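Local atomic coordinates of putative glycoside hydrolase (Parabacteroides distasonis ATCC 8503, PDB entry 3GYC), a protein that probably hydrolyses glycosidic bonds, as a putative glycoside hydrolase of the cellulase-like family built on a TIM barrel. Residues A[23-28]-A[80-85]; A[73-78]-A[254-259]; A[178-183]-A[211-216]; A[232-237]-A[302-307]. All blocks are in the same frame, centred on the assembly; numbering follows the deposited sequence.

All four contacts join loops, strand ends and a short helix start of one TIM-barrel domain. Contacts 1 and 2 share the long excursion between barrel strands 53-57 and 109-113; their centres lie about 12 Å apart, and Trp82 O accepts a probable hydrogen bond from Trp77 NE1. A 1,2-ethanediol, probably from the crystallisation liquor, lies beside Asp81 of contact 1. Contacts 3 and 4 meet where Phe212 O accepts from His234 N and His214 O from His233 NE2. Contact 4 lies deepest and holds the acidic cluster that probably belongs to the active site; the nearest atoms of contacts 4 and 1 are about 6 Å apart. Contact 2 is a surface contact.

Contact 1: residues A[23-28]-A[80-85]; sequences DFSWLE and QDWGSP. With EDO (1,2-ethanediol), chain D.
Asp23 OD2 is gripped by two donors, both from Ser25. Ser25 OG gives its proton to the syn lone pair of Asp23 OD2 at 2.6 Å, and Ser25 N, 2.8 Å from the same OD2, reaches it from above the carboxylate plane as a capping bond at the start of helix 25-28. A short acid suits the place, because with CG between its own N and carbonyl carbon (chi1 52°) it folds back over the turn. Having spent its proton, Ser25 OG accepts from Gly83 N at 2.7 Å along a nearly straight bond (164°). Gly83 must lack a side chain: a beta carbon there would fall 2.4 Å from Phe24 CE1. Asp23 OD1 meets Trp82 CD1 at 3.5 Å, carboxylate and indole planes almost perpendicular, while Trp82 NE1 bonds to Asn347 O. One turn on, Ser84 OG donates to the anti lone pair of Glu28 OE1 at 2.8 Å; Glu28 OE2 is taken by Arg117 and Tyr59. Asp81 OD1 accepts from O2 of a 1,2-ethanediol, probably from the crystallisation liquor, which Arg29 also binds. An alanine at Asp23 would remove both bonds to Ser25 and would probably leave the helix start less well capped and the serine hydroxyl less firmly aimed. The relay thus runs donor to acceptor from Gly83 N through Ser25 OG to Asp23 OD2, and the carboxylate probably polarises the serine hydroxyl into a better acceptor.

Contact 2: residues A[73-78]-A[254-259]; sequences LKEVWN and NRFLPD
Two loops on the C-terminal side of the TIM barrel meet here, and an Asx turn shapes the second: Asn254 OD1 accepts from Phe256 N and Leu257 N. That turn sets Arg255 O toward the other loop, where it accepts from Asn78 N at 2.8 Å, nearly along the C=O axis. The side chain of Arg255 runs back along residues 76-77. Its CB packs on Trp77 CB at 3.8 Å, and CD passes Val76 O at 3.4 Å. With the chain extended from CG onward, NE arrives 4.0 Å from Trp77 CE3, at the edge of the indole, whose plane stands 88° to the guanidinium. At the tip, Val76 CG1 lies over a guanidinium face, 3.5 Å from Arg255 NH1. In the guanidinium plane a water accepts from Arg255 NH1 and donates to Val76 O at 2.5 Å, while NH2 has a weak bond to Ser166. A long, flat cation is apt, as its methylenes run past the Val76 carbonyl and Trp77 CB while its end reaches water. Phe256 reaches toward the same carbonyl, its CZ 3.4 Å from Val76 O, and Trp77 CA sits over its ring face, 4.2 Å from the centroid, in a CH-pi contact.

Contact 3: residues A[178-183]-A[211-216]; sequences VGWGNW and SFDHGD
Aromatic stacking carries most of the contact. The five-membered ring of Trp183 lies face to face on the Phe212 ring, centroids 3.6 Å apart and planes within 3° of parallel. With Trp183 CG between its backbone N and carbonyl carbon (chi1 65°), the indole is laid on that ring; CB, directed toward 211-216 by the backbone, also lies over the Phe212 face, 3.7 Å from the centroid, adding a CH-pi contact. At the indole's edge, His214 CB touches Trp183 CD1 at 3.9 Å. The polar links are indirect: a water in the indole plane accepts from Trp183 NE1 at 3.3 Å and donates to His214 O at 2.7 Å, and no direct hydrogen bond joins the segments. Close van der Waals approaches add to this, with Gly181 O 3.2 Å from His214 CD2. Glycine suits position 181, the third residue of a type II turn from Gly179 to Asn182, where phi is positive; Asn182 ND2 ties the loop to Val178 O at 2.8 Å. A leucine at Trp183 would lose the flat stack and the indole N-H held by the water, and would probably loosen the loop against Phe212. Around the stack, Leu189 and Met192 of helix 186-200 touch Trp183, as does Tyr220 of helix 219-222, while the backbone of Phe212 bonds to Glu232, at the end of strand 231-232, and to His234 just beyond it.

Contact 4: residues A[232-237]-A[302-307]; sequences EHHIWM and VTTECW
At the C-terminal ends of two adjacent parallel strands of the TIM barrel, 231-232 and 301-303, the CG methylene of Glu305 packs over one face of His234, its carboxylate tilted 35° to the ring. Glu305 CG sits 3.7 Å from the imidazole centroid and only 7° off its normal, a CH-pi contact, and its OE2 reaches His234 CE1 at 3.0 Å. Glu305 CB also meets Trp236 CZ2 at 3.3 Å, side by side with the indole. Histidine suits the middle place, since its flat face packs on the acid's methylene while both nitrogens serve at the rim: NE2 donates in the ring plane to Glu232 OE1 (2.8 Å), and ND1 bonds to Glu161. Glu232 is steadied in turn by Thr304, whose OG1 donates to Glu232 OE2 at 2.7 Å and whose backbone N approaches that oxygen nearly along the C-O axis. Arg55 forms a salt bridge with Glu305 OE2, which would probably favour an ionised carboxylate. Glu161 and Glu305 follow the fourth and seventh barrel strands, where catalytic glutamates stand in many related hydrolases, so a catalytic role is plausible though unproven. Farther out the backbones are joined by His233 N to Val302 O, Ile235 N to Glu305 O and Met237 N to Trp307 O. The peptide between Cys306 and Trp307 is cis, and both alpha carbons turn to the buried Ile235 O, which has no hydrogen-bond partner: Cys306 CA at 3.1 Å and Trp307 CA at 3.4 Å.

Contact 1: residues A[23-28]-A[80-85]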
# COMPACT_ATOMS: atom_id res chain seq x y z
N ASP A 23 6.59 1.74 -1.50
CA ASP A 23 6.02 3.02 -1.91
C ASP A 23 6.86 3.75 -2.98
O ASP A 23 7.14 3.20 -4.03
CB ASP A 23 5.75 3.87 -0.64
CG ASP A 23 7.02 3.99 0.27
OD1 ASP A 23 7.27 3.05 1.08
OD2 ASP A 23 7.79 4.98 0.14
N PHE A 24 7.24 4.99 -2.71
CA PHE A 24 8.11 5.77 -3.60
C PHE A 24 9.54 5.81 -3.02
O PHE A 24 10.46 6.35 -3.65
CB PHE A 24 7.50 7.16 -3.86
CG PHE A 24 6.82 7.79 -2.67
CD1 PHE A 24 7.54 8.59 -1.78
CD2 PHE A 24 5.47 7.60 -2.45
CE1 PHE A 24 6.86 9.20 -0.67
CE2 PHE A 24 4.82 8.19 -1.37
CZ PHE A 24 5.52 8.99 -0.48
N SER A 25 9.77 5.14 -1.87
CA SER A 25 11.10 5.11 -1.29
C SER A 25 12.12 4.30 -2.14
O SER A 25 13.29 4.64 -2.16
CB SER A 25 11.05 4.58 0.14
OG SER A 25 10.24 5.36 1.00
N TRP A 26 11.67 3.27 -2.85
CA TRP A 26 12.54 2.45 -3.65
C TRP A 26 13.34 3.27 -4.67
O TRP A 26 14.49 2.93 -5.00
CB TRP A 26 11.72 1.32 -4.37
CG TRP A 26 10.86 1.85 -5.48
CD1 TRP A 26 9.61 2.35 -5.37
CD2 TRP A 26 11.22 1.97 -6.86
NE1 TRP A 26 9.17 2.80 -6.60
CE2 TRP A 26 10.12 2.55 -7.53
CE3 TRP A 26 12.36 1.67 -7.59
CZ2 TRP A 26 10.14 2.81 -8.89
CZ3 TRP A 26 12.38 1.92 -8.91
CH2 TRP A 26 11.28 2.49 -9.56
N LEU A 27 12.71 4.32 -5.20
CA LEU A 27 13.37 5.16 -6.19
C LEU A 27 13.99 6.40 -5.54
O LEU A 27 15.09 6.80 -5.94
CB LEU A 27 12.35 5.59 -7.26
CG LEU A 27 12.89 6.35 -8.46
CD1 LEU A 27 13.97 5.52 -9.16
CD2 LEU A 27 11.68 6.77 -9.40
N GLU A 28 13.32 6.98 -4.55
CA GLU A 28 13.74 8.26 -3.96
C GLU A 28 14.81 8.22 -2.90
O GLU A 28 15.61 9.14 -2.81
CB GLU A 28 12.53 8.96 -3.37
CG GLU A 28 11.67 9.50 -4.49
CD GLU A 28 10.43 10.21 -4.01
OE1 GLU A 28 10.51 10.99 -3.04
OE2 GLU A 28 9.38 10.07 -4.68
N GLN A 80 8.21 12.43 8.10
CA GLN A 80 8.23 10.96 7.94
C GLN A 80 9.43 10.47 7.16
O GLN A 80 10.03 11.24 6.39
CB GLN A 80 6.96 10.47 7.24
CG GLN A 80 5.70 11.01 7.78
CD GLN A 80 5.50 10.71 9.26
OE1 GLN A 80 6.01 9.73 9.77
NE2 GLN A 80 4.78 11.58 9.95
N ASP A 81 9.72 9.17 7.27
CA ASP A 81 10.88 8.56 6.57
C ASP A 81 10.56 7.74 5.29
O ASP A 81 11.38 6.96 4.82
CB ASP A 81 11.76 7.73 7.57
CG ASP A 81 12.60 8.63 8.52
OD1 ASP A 81 12.77 9.86 8.23
OD2 ASP A 81 13.07 8.10 9.57
N TRP A 82 9.35 7.90 4.76
CA TRP A 82 9.02 7.34 3.47
C TRP A 82 9.41 8.42 2.47
O TRP A 82 9.12 9.60 2.66
CB TRP A 82 7.56 7.03 3.30
CG TRP A 82 7.07 6.02 4.21
CD1 TRP A 82 7.36 4.69 4.20
CD2 TRP A 82 6.20 6.24 5.33
NE1 TRP A 82 6.71 4.06 5.24
CE2 TRP A 82 6.00 4.99 5.95
CE3 TRP A 82 5.56 7.37 5.86
CZ2 TRP A 82 5.16 4.84 7.04
CZ3 TRP A 82 4.74 7.21 6.96
CH2 TRP A 82 4.55 5.95 7.54
N GLY A 83 10.07 8.02 1.41
CA GLY A 83 10.46 8.98 0.40
C GLY A 83 11.37 10.11 0.85
O GLY A 83 12.16 9.96 1.77
N SER A 84 11.20 11.28 0.23
CA SER A 84 12.12 12.40 0.41
C SER A 84 11.64 13.49 1.36
O SER A 84 10.52 13.98 1.21
CB SER A 84 12.35 13.07 -0.99
OG SER A 84 12.80 12.14 -1.96
N PRO A 85 12.51 13.94 2.29
CA PRO A 85 12.14 14.97 3.24
C PRO A 85 12.38 16.37 2.69
O PRO A 85 12.23 17.33 3.42
CB PRO A 85 13.11 14.73 4.40
CG PRO A 85 14.39 14.27 3.70
CD PRO A 85 13.85 13.38 2.58
C1 EDO D . 16.54 11.51 6.50
O1 EDO D . 16.78 10.10 6.38
C2 EDO D . 15.07 11.77 6.68
O2 EDO D . 14.23 10.96 5.83

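Contact 2: residues A[73-78]-A[254-259]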
# COMPACT_ATOMS: atom_id res chain seq x y z
N LEU A 73 11.14 16.56 -7.79
CA LEU A 73 9.94 16.34 -7.00
C LEU A 73 9.92 17.21 -5.76
O LEU A 73 10.97 17.43 -5.15
CB LEU A 73 9.83 14.87 -6.58
CG LEU A 73 9.91 13.81 -7.67
CD1 LEU A 73 9.78 12.45 -7.08
CD2 LEU A 73 8.90 14.03 -8.82
N LYS A 74 8.74 17.73 -5.40
CA LYS A 74 8.57 18.51 -4.17
C LYS A 74 8.23 17.54 -3.07
O LYS A 74 7.54 16.57 -3.32
CB LYS A 74 7.43 19.52 -4.31
CG LYS A 74 7.67 20.48 -5.45
CD LYS A 74 6.62 21.59 -5.55
CE LYS A 74 5.32 21.15 -6.17
NZ LYS A 74 4.51 22.36 -6.52
N GLU A 75 8.70 17.77 -1.85
CA GLU A 75 8.44 16.80 -0.78
C GLU A 75 6.98 16.82 -0.31
O GLU A 75 6.28 17.85 -0.39
CB GLU A 75 9.42 16.99 0.43
CG GLU A 75 9.20 18.24 1.31
CD GLU A 75 9.74 19.56 0.74
OE1 GLU A 75 10.25 19.61 -0.41
OE2 GLU A 75 9.66 20.58 1.48
N VAL A 76 6.51 15.66 0.13
CA VAL A 76 5.18 15.53 0.71
C VAL A 76 5.23 15.96 2.18
O VAL A 76 4.30 16.59 2.71
CB VAL A 76 4.67 14.08 0.67
CG1 VAL A 76 3.17 14.06 0.94
CG2 VAL A 76 4.96 13.42 -0.69
N TRP A 77 6.36 15.68 2.83
CA TRP A 77 6.54 15.94 4.28
C TRP A 77 8.02 15.95 4.62
O TRP A 77 8.86 15.49 3.85
CB TRP A 77 5.91 14.80 5.11
CG TRP A 77 6.14 13.44 4.53
CD1 TRP A 77 7.33 12.83 4.27
CD2 TRP A 77 5.13 12.50 4.15
NE1 TRP A 77 7.12 11.58 3.73
CE2 TRP A 77 5.77 11.37 3.62
CE3 TRP A 77 3.74 12.53 4.17
CZ2 TRP A 77 5.07 10.25 3.13
CZ3 TRP A 77 3.04 11.43 3.70
CH2 TRP A 77 3.71 10.31 3.19
N ASN A 78 8.34 16.47 5.79
CA ASN A 78 9.68 16.33 6.29
C ASN A 78 9.65 15.59 7.63
O ASN A 78 10.68 15.36 8.24
CB ASN A 78 10.40 17.69 6.33
CG ASN A 78 9.82 18.65 7.34
OD1 ASN A 78 9.08 18.29 8.25
ND2 ASN A 78 10.19 19.90 7.19
N ASN A 254 0.73 15.80 11.19
CA ASN A 254 1.37 17.00 10.68
C ASN A 254 2.57 16.64 9.78
O ASN A 254 3.41 15.81 10.12
CB ASN A 254 1.77 17.95 11.81
CG ASN A 254 2.00 19.35 11.30
OD1 ASN A 254 3.00 19.63 10.61
ND2 ASN A 254 1.07 20.22 11.59
N ARG A 255 2.60 17.22 8.59
CA ARG A 255 3.63 16.89 7.60
C ARG A 255 4.94 17.66 7.70
O ARG A 255 5.98 17.16 7.23
CB ARG A 255 3.05 17.08 6.19
CG ARG A 255 1.88 16.17 5.97
CD ARG A 255 1.44 16.07 4.54
NE ARG A 255 0.53 14.93 4.39
CZ ARG A 255 -0.06 14.58 3.25
NH1 ARG A 255 0.14 15.28 2.14
NH2 ARG A 255 -0.88 13.52 3.22
N PHE A 256 4.91 18.84 8.32
CA PHE A 256 6.08 19.70 8.38
C PHE A 256 6.52 20.21 9.75
O PHE A 256 7.55 20.85 9.84
CB PHE A 256 5.85 20.90 7.45
CG PHE A 256 5.77 20.50 6.04
CD1 PHE A 256 6.93 20.20 5.33
CD2 PHE A 256 4.56 20.28 5.44
CE1 PHE A 256 6.86 19.79 4.04
CE2 PHE A 256 4.49 19.82 4.13
CZ PHE A 256 5.63 19.59 3.45
N LEU A 257 5.74 19.98 10.79
CA LEU A 257 6.12 20.46 12.10
C LEU A 257 6.28 19.30 13.06
O LEU A 257 5.54 18.32 12.96
CB LEU A 257 5.12 21.44 12.64
CG LEU A 257 5.06 22.79 11.91
CD1 LEU A 257 3.86 23.49 12.48
CD2 LEU A 257 6.34 23.62 12.03
N PRO A 258 7.24 19.44 14.01
CA PRO A 258 7.62 18.34 14.92
C PRO A 258 6.72 18.09 16.14
O PRO A 258 6.86 17.09 16.80
CB PRO A 258 9.03 18.74 15.38
CG PRO A 258 9.06 20.23 15.24
CD PRO A 258 8.18 20.57 14.08
N ASP A 259 5.79 19.00 16.40
CA ASP A 259 4.95 18.93 17.60
C ASP A 259 4.11 17.66 17.75
O ASP A 259 4.07 17.11 18.82
CB ASP A 259 4.10 20.18 17.66
CG ASP A 259 4.95 21.43 17.55
OD1 ASP A 259 5.05 22.14 18.59
OD2 ASP A 259 5.61 21.67 16.48
O HOH W 1 2.25 17.62 1.62

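Contact 3: residues A[178-183]-A[211-216]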
# COMPACT_ATOMS: atom_id res chain seq x y z
N VAL A 178 -16.99 15.09 -2.88
CA VAL A 178 -16.84 13.70 -2.47
C VAL A 178 -16.11 13.65 -1.13
O VAL A 178 -16.57 12.99 -0.20
CB VAL A 178 -16.14 12.84 -3.55
CG1 VAL A 178 -15.77 11.48 -2.99
CG2 VAL A 178 -17.05 12.70 -4.78
N GLY A 179 -14.98 14.35 -1.03
CA GLY A 179 -14.21 14.42 0.21
C GLY A 179 -13.29 13.24 0.47
O GLY A 179 -13.47 12.15 -0.10
N TRP A 180 -12.30 13.47 1.34
CA TRP A 180 -11.29 12.46 1.70
C TRP A 180 -11.92 11.10 2.07
O TRP A 180 -12.84 11.02 2.88
CB TRP A 180 -10.34 12.94 2.84
CG TRP A 180 -9.16 11.99 3.04
CD1 TRP A 180 -9.19 10.75 3.64
CD2 TRP A 180 -7.79 12.19 2.62
NE1 TRP A 180 -7.93 10.17 3.61
CE2 TRP A 180 -7.05 11.03 3.00
CE3 TRP A 180 -7.11 13.23 1.97
CZ2 TRP A 180 -5.68 10.88 2.74
CZ3 TRP A 180 -5.75 13.09 1.72
CH2 TRP A 180 -5.05 11.93 2.10
N GLY A 181 -11.40 10.05 1.45
CA GLY A 181 -11.82 8.69 1.77
C GLY A 181 -13.18 8.18 1.35
O GLY A 181 -13.43 6.98 1.50
N ASN A 182 -14.06 9.04 0.81
CA ASN A 182 -15.41 8.58 0.40
C ASN A 182 -15.49 7.96 -0.99
O ASN A 182 -16.22 8.41 -1.87
CB ASN A 182 -16.41 9.70 0.54
CG ASN A 182 -16.45 10.23 1.93
OD1 ASN A 182 -15.98 9.57 2.86
ND2 ASN A 182 -16.96 11.42 2.10
N TRP A 183 -14.78 6.85 -1.13
CA TRP A 183 -14.67 6.14 -2.40
C TRP A 183 -16.01 5.64 -2.91
O TRP A 183 -16.18 5.47 -4.10
CB TRP A 183 -13.71 4.97 -2.27
CG TRP A 183 -14.16 3.87 -1.33
CD1 TRP A 183 -13.81 3.72 -0.03
CD2 TRP A 183 -15.06 2.79 -1.62
NE1 TRP A 183 -14.40 2.60 0.50
CE2 TRP A 183 -15.18 2.02 -0.46
CE3 TRP A 183 -15.74 2.39 -2.77
CZ2 TRP A 183 -15.96 0.87 -0.40
CZ3 TRP A 183 -16.52 1.26 -2.71
CH2 TRP A 183 -16.62 0.51 -1.54
N SER A 211 -7.12 1.36 -4.14
CA SER A 211 -6.97 1.04 -2.72
C SER A 211 -7.61 2.11 -1.83
O SER A 211 -7.59 3.29 -2.16
CB SER A 211 -5.50 0.83 -2.33
OG SER A 211 -4.70 1.98 -2.53
N PHE A 212 -8.16 1.65 -0.72
CA PHE A 212 -8.90 2.47 0.20
C PHE A 212 -8.44 2.39 1.67
O PHE A 212 -7.86 1.39 2.11
CB PHE A 212 -10.36 2.05 0.17
CG PHE A 212 -10.97 1.96 -1.22
CD1 PHE A 212 -10.74 2.93 -2.18
CD2 PHE A 212 -11.88 0.94 -1.51
CE1 PHE A 212 -11.31 2.84 -3.42
CE2 PHE A 212 -12.47 0.86 -2.75
CZ PHE A 212 -12.19 1.81 -3.71
N ASP A 213 -8.68 3.48 2.42
CA ASP A 213 -8.42 3.52 3.86
C ASP A 213 -9.69 3.87 4.68
O ASP A 213 -9.63 3.88 5.91
CB ASP A 213 -7.30 4.50 4.21
CG ASP A 213 -7.64 5.96 3.81
OD1 ASP A 213 -8.63 6.20 3.08
OD2 ASP A 213 -6.89 6.87 4.23
N HIS A 214 -10.82 4.13 4.02
CA HIS A 214 -12.07 4.45 4.73
C HIS A 214 -12.41 3.30 5.69
O HIS A 214 -12.44 2.12 5.29
CB HIS A 214 -13.19 4.66 3.73
CG HIS A 214 -14.36 5.37 4.32
ND1 HIS A 214 -15.41 4.70 4.91
CD2 HIS A 214 -14.62 6.68 4.45
CE1 HIS A 214 -16.28 5.58 5.37
NE2 HIS A 214 -15.83 6.79 5.10
N GLY A 215 -12.68 3.66 6.94
CA GLY A 215 -12.88 2.67 8.02
C GLY A 215 -14.14 1.83 8.02
O GLY A 215 -14.20 0.76 8.66
N ASP A 216 -15.15 2.30 7.31
CA ASP A 216 -16.43 1.62 7.24
C ASP A 216 -16.39 0.59 6.12
O ASP A 216 -16.88 0.82 5.03
CB ASP A 216 -17.53 2.63 7.00
CG ASP A 216 -18.90 2.02 7.03
OD1 ASP A 216 -19.06 0.76 7.14
OD2 ASP A 216 -19.80 2.85 6.89
O HOH W 2 -14.45 1.44 3.55

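Contact 4: residues A[232-237]-A[302-307]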
# COMPACT_ATOMS: atom_id res chain seq x y z
N GLU A 232 -7.60 -3.73 -1.57
CA GLU A 232 -6.35 -3.44 -0.87
C GLU A 232 -6.79 -2.45 0.19
O GLU A 232 -7.02 -1.31 -0.13
CB GLU A 232 -5.27 -2.90 -1.83
CG GLU A 232 -3.80 -3.14 -1.36
CD GLU A 232 -3.17 -2.05 -0.51
OE1 GLU A 232 -3.06 -0.90 -1.00
OE2 GLU A 232 -2.71 -2.33 0.62
N HIS A 233 -6.95 -2.89 1.44
CA HIS A 233 -7.51 -2.04 2.46
C HIS A 233 -6.49 -1.79 3.55
O HIS A 233 -5.82 -2.71 4.02
CB HIS A 233 -8.80 -2.62 3.04
CG HIS A 233 -9.72 -1.55 3.52
ND1 HIS A 233 -10.65 -0.97 2.69
CD2 HIS A 233 -9.77 -0.87 4.69
CE1 HIS A 233 -11.27 -0.00 3.35
NE2 HIS A 233 -10.75 0.08 4.56
N HIS A 234 -6.35 -0.52 3.93
CA HIS A 234 -5.36 -0.13 4.92
C HIS A 234 -6.03 -0.10 6.29
O HIS A 234 -7.09 0.49 6.44
CB HIS A 234 -4.74 1.22 4.55
CG HIS A 234 -4.12 1.24 3.18
ND1 HIS A 234 -3.70 2.40 2.57
CD2 HIS A 234 -3.88 0.23 2.29
CE1 HIS A 234 -3.16 2.10 1.39
NE2 HIS A 234 -3.29 0.80 1.18
N ILE A 235 -5.42 -0.79 7.26
CA ILE A 235 -6.02 -0.99 8.59
C ILE A 235 -5.02 -0.77 9.69
O ILE A 235 -4.05 -1.51 9.81
CB ILE A 235 -6.56 -2.43 8.75
CG1 ILE A 235 -7.69 -2.71 7.78
CG2 ILE A 235 -7.12 -2.69 10.18
CD1 ILE A 235 -8.16 -4.18 7.77
N TRP A 236 -5.29 0.22 10.52
CA TRP A 236 -4.46 0.50 11.69
C TRP A 236 -5.29 0.65 12.96
O TRP A 236 -6.32 1.30 12.95
CB TRP A 236 -3.73 1.80 11.54
CG TRP A 236 -2.71 1.87 10.43
CD1 TRP A 236 -1.41 1.44 10.46
CD2 TRP A 236 -2.91 2.50 9.19
NE1 TRP A 236 -0.79 1.76 9.29
CE2 TRP A 236 -1.69 2.39 8.47
CE3 TRP A 236 -4.00 3.13 8.59
CZ2 TRP A 236 -1.54 2.92 7.18
CZ3 TRP A 236 -3.85 3.65 7.29
CH2 TRP A 236 -2.63 3.54 6.61
N MSE A 237 -4.80 0.04 14.04
CA MSE A 237 -5.36 0.19 15.39
C MSE A 237 -5.55 1.66 15.78
O MSE A 237 -6.57 2.06 16.40
CB MSE A 237 -4.37 -0.43 16.38
CG MSE A 237 -4.74 -0.25 17.89
SE MSE A 237 -4.38 1.52 18.74
CE MSE A 237 -2.46 1.63 18.70
N VAL A 302 -5.85 -7.74 0.11
CA VAL A 302 -4.45 -7.44 0.30
C VAL A 302 -4.39 -6.26 1.29
O VAL A 302 -5.21 -5.36 1.21
CB VAL A 302 -3.67 -7.06 -1.03
CG1 VAL A 302 -2.23 -6.59 -0.70
CG2 VAL A 302 -3.64 -8.22 -2.03
N THR A 303 -3.45 -6.27 2.22
CA THR A 303 -3.23 -5.13 3.11
C THR A 303 -1.73 -4.88 3.13
O THR A 303 -0.95 -5.79 3.43
CB THR A 303 -3.82 -5.36 4.56
OG1 THR A 303 -5.26 -5.36 4.52
CG2 THR A 303 -3.36 -4.23 5.53
N THR A 304 -1.30 -3.65 2.76
CA THR A 304 0.11 -3.27 2.76
C THR A 304 0.40 -2.13 3.74
O THR A 304 1.56 -1.80 3.97
CB THR A 304 0.60 -2.85 1.35
OG1 THR A 304 -0.08 -1.66 0.93
CG2 THR A 304 0.38 -4.00 0.33
N GLU A 305 -0.65 -1.56 4.35
CA GLU A 305 -0.50 -0.48 5.30
C GLU A 305 -1.31 -0.87 6.55
O GLU A 305 -2.52 -0.97 6.52
CB GLU A 305 -0.96 0.83 4.67
CG GLU A 305 -0.19 1.20 3.36
CD GLU A 305 -0.25 2.72 3.06
OE1 GLU A 305 -0.08 3.50 4.01
OE2 GLU A 305 -0.42 3.13 1.89
N CYS A 306 -0.58 -1.12 7.63
CA CYS A 306 -1.09 -1.77 8.80
C CYS A 306 0.08 -1.87 9.79
O CYS A 306 1.20 -1.46 9.44
CB CYS A 306 -1.49 -3.18 8.36
SG CYS A 306 -0.09 -3.95 7.41
N TRP A 307 -0.14 -2.35 11.03
CA TRP A 307 -1.44 -2.68 11.61
C TRP A 307 -1.69 -1.87 12.88
O TRP A 307 -2.79 -1.92 13.43
CB TRP A 307 -1.54 -4.17 12.04
CG TRP A 307 -1.44 -5.21 10.93
CD1 TRP A 307 -0.34 -5.89 10.58
CD2 TRP A 307 -2.50 -5.67 10.09
NE1 TRP A 307 -0.62 -6.73 9.53
CE2 TRP A 307 -1.94 -6.62 9.22
CE3 TRP A 307 -3.85 -5.36 9.97
CZ2 TRP A 307 -2.67 -7.26 8.25
CZ3 TRP A 307 -4.59 -5.99 9.00
CH2 TRP A 307 -3.99 -6.93 8.15